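Local coordinates for protein cyclic pyranopterin monophosphate synthase 2 (Mycobacterium tuberculosis, PDB 4FDF) that probably catalyses the conversion of a cyclised dihydroguanosine triphosphate into cyclic pyranopterin monophosphate, a step in molybdenum cofactor biosynthesis, at residues Ala127-Ala132 / Asp149-Leu154. Residues are numbered along the deposited sequence; the frame is centred on the assembly and turned at random.
Sequences AVSVAA and DDIRVL
I151 reaches from its strand to the helix surface between V128 and S129, a compact example of how one branched side chain can join a helix to a sheet. Its CG1 lies 4.1 Å from CG1 of V128, where the two side chains run past each other in opposite directions. The ethyl arm of I151 is swung beside its own backbone N (chi1 -67°) and stays extended at chi2 163°, which brings CD1 toward the helix backbone, 4.4 Å from the CA of S129. V128 presents CG1, the methyl that stands anti to its backbone N. The meeting is buried and mostly apolar.

On the strand, R152 starts away from the helix and folds back beside D150. Its NH1 donates to the D150 carbonyl O at 2.8 Å, in the planes of both groups and with an N-H...O angle of 157°. The D150 carboxylate approaches one guanidinium face, OD2 lying 3.2 Å from NH1 in a charge contact, while CD1 of L154 lies over the opposite face, near its rim.

Helix 121-139 here lies against the antiparallel sheet of the ferredoxin-like fold: V128 also rests on A41 of strand 35-46 and A110 of strand 105-116, I151 touches L125 one turn earlier in the helix, and V130 packs against helix 65-83, while S129 meets L133 of the second subunit.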
loop_
_atom_site.group_PDB
_atom_site.type_symbol
_atom_site.label_atom_id
_atom_site.label_comp_id
_atom_site.label_asym_id
_atom_site.label_seq_id
_atom_site.Cartn_x
_atom_site.Cartn_y
_atom_site.Cartn_z
ATOM N N ALA B 127 -0.825 2.647 15.849
ATOM C CA ALA B 127 -2.198 3.146 15.946
ATOM C C ALA B 127 -2.273 4.425 16.775
ATOM O O ALA B 127 -2.832 5.425 16.339
ATOM C CB ALA B 127 -3.111 2.067 16.545
ATOM N N VAL B 128 -1.675 4.404 17.960
ATOM C CA VAL B 128 -1.627 5.588 18.811
ATOM C C VAL B 128 -0.951 6.709 18.037
ATOM O O VAL B 128 -1.420 7.846 17.987
ATOM C CB VAL B 128 -0.854 5.297 20.121
ATOM C CG1 VAL B 128 -0.374 6.602 20.796
ATOM C CG2 VAL B 128 -1.712 4.486 21.082
ATOM N N SER B 129 0.138 6.352 17.384
ATOM C CA SER B 129 0.935 7.302 16.664
ATOM C C SER B 129 0.183 7.942 15.514
ATOM O O SER B 129 0.156 9.179 15.399
ATOM C CB SER B 129 2.174 6.591 16.169
ATOM O OG SER B 129 3.084 7.538 15.644
ATOM N N VAL B 130 -0.459 7.125 14.674
ATOM C CA VAL B 130 -1.174 7.681 13.521
ATOM C C VAL B 130 -2.455 8.420 13.938
ATOM O O VAL B 130 -2.837 9.413 13.309
ATOM C CB VAL B 130 -1.410 6.625 12.403
ATOM C CG1 VAL B 130 -2.297 7.185 11.287
ATOM C CG2 VAL B 130 -0.050 6.173 11.807
ATOM N N ALA B 131 -3.098 7.958 15.007
ATOM C CA ALA B 131 -4.268 8.649 15.564
ATOM C C ALA B 131 -3.908 10.043 16.073
ATOM O O ALA B 131 -4.696 10.977 15.916
ATOM C CB ALA B 131 -4.904 7.818 16.683
ATOM N N ALA B 132 -2.728 10.172 16.684
ATOM C CA ALA B 132 -2.217 11.460 17.169
ATOM C C ALA B 132 -1.896 12.390 16.011
ATOM O O ALA B 132 -2.276 13.557 16.025
ATOM C CB ALA B 132 -0.965 11.254 18.024
ATOM N N ASP B 149 3.037 13.729 22.587
ATOM C CA ASP B 149 3.851 13.421 23.745
ATOM C C ASP B 149 3.581 12.015 24.278
ATOM O O ASP B 149 2.488 11.461 24.084
ATOM C CB ASP B 149 3.525 14.434 24.853
ATOM C CG ASP B 149 4.748 15.178 25.365
ATOM O OD1 ASP B 149 5.860 14.967 24.830
ATOM O OD2 ASP B 149 4.578 15.997 26.297
ATOM N N ASP B 150 4.593 11.461 24.950
ATOM C CA ASP B 150 4.447 10.318 25.854
ATOM C C ASP B 150 3.820 9.078 25.176
ATOM O O ASP B 150 2.944 8.411 25.730
ATOM C CB ASP B 150 3.661 10.761 27.102
ATOM C CG ASP B 150 4.091 10.043 28.371
ATOM O OD1 ASP B 150 5.310 9.867 28.610
ATOM O OD2 ASP B 150 3.197 9.670 29.157
ATOM N N ILE B 151 4.267 8.793 23.958
ATOM C CA ILE B 151 3.865 7.566 23.282
ATOM C C ILE B 151 4.643 6.390 23.869
ATOM O O ILE B 151 5.864 6.361 23.811
ATOM C CB ILE B 151 4.069 7.665 21.753
ATOM C CG1 ILE B 151 3.089 8.694 21.181
ATOM C CG2 ILE B 151 3.908 6.270 21.089
ATOM C CD1 ILE B 151 3.436 9.196 19.793
ATOM N N ARG B 152 3.931 5.418 24.426
ATOM C CA ARG B 152 4.582 4.362 25.186
ATOM C C ARG B 152 3.714 3.113 25.301
ATOM O O ARG B 152 2.483 3.163 25.146
ATOM C CB ARG B 152 4.952 4.877 26.585
ATOM C CG ARG B 152 3.750 5.026 27.510
ATOM C CD ARG B 152 3.755 6.339 28.280
ATOM N NE ARG B 152 2.625 6.392 29.205
ATOM C CZ ARG B 152 1.445 6.963 28.952
ATOM N NH1 ARG B 152 1.195 7.582 27.799
ATOM N NH2 ARG B 152 0.504 6.922 29.879
ATOM N N VAL B 153 4.369 1.990 25.566
ATOM C CA VAL B 153 3.665 0.735 25.837
ATOM C C VAL B 153 3.178 0.713 27.283
ATOM O O VAL B 153 3.937 0.985 28.216
ATOM C CB VAL B 153 4.552 -0.492 25.553
ATOM C CG1 VAL B 153 3.846 -1.796 25.979
ATOM C CG2 VAL B 153 4.942 -0.535 24.061
ATOM N N LEU B 154 1.905 0.394 27.455
ATOM C CA LEU B 154 1.290 0.320 28.778
ATOM C C LEU B 154 1.233 -1.091 29.336
ATOM O O LEU B 154 1.309 -1.285 30.556
ATOM C CB LEU B 154 -0.132 0.883 28.718
ATOM C CG LEU B 154 -0.405 2.298 29.223
ATOM C CD1 LEU B 154 0.688 3.300 28.850
ATOM C CD2 LEU B 154 -1.774 2.749 28.754
#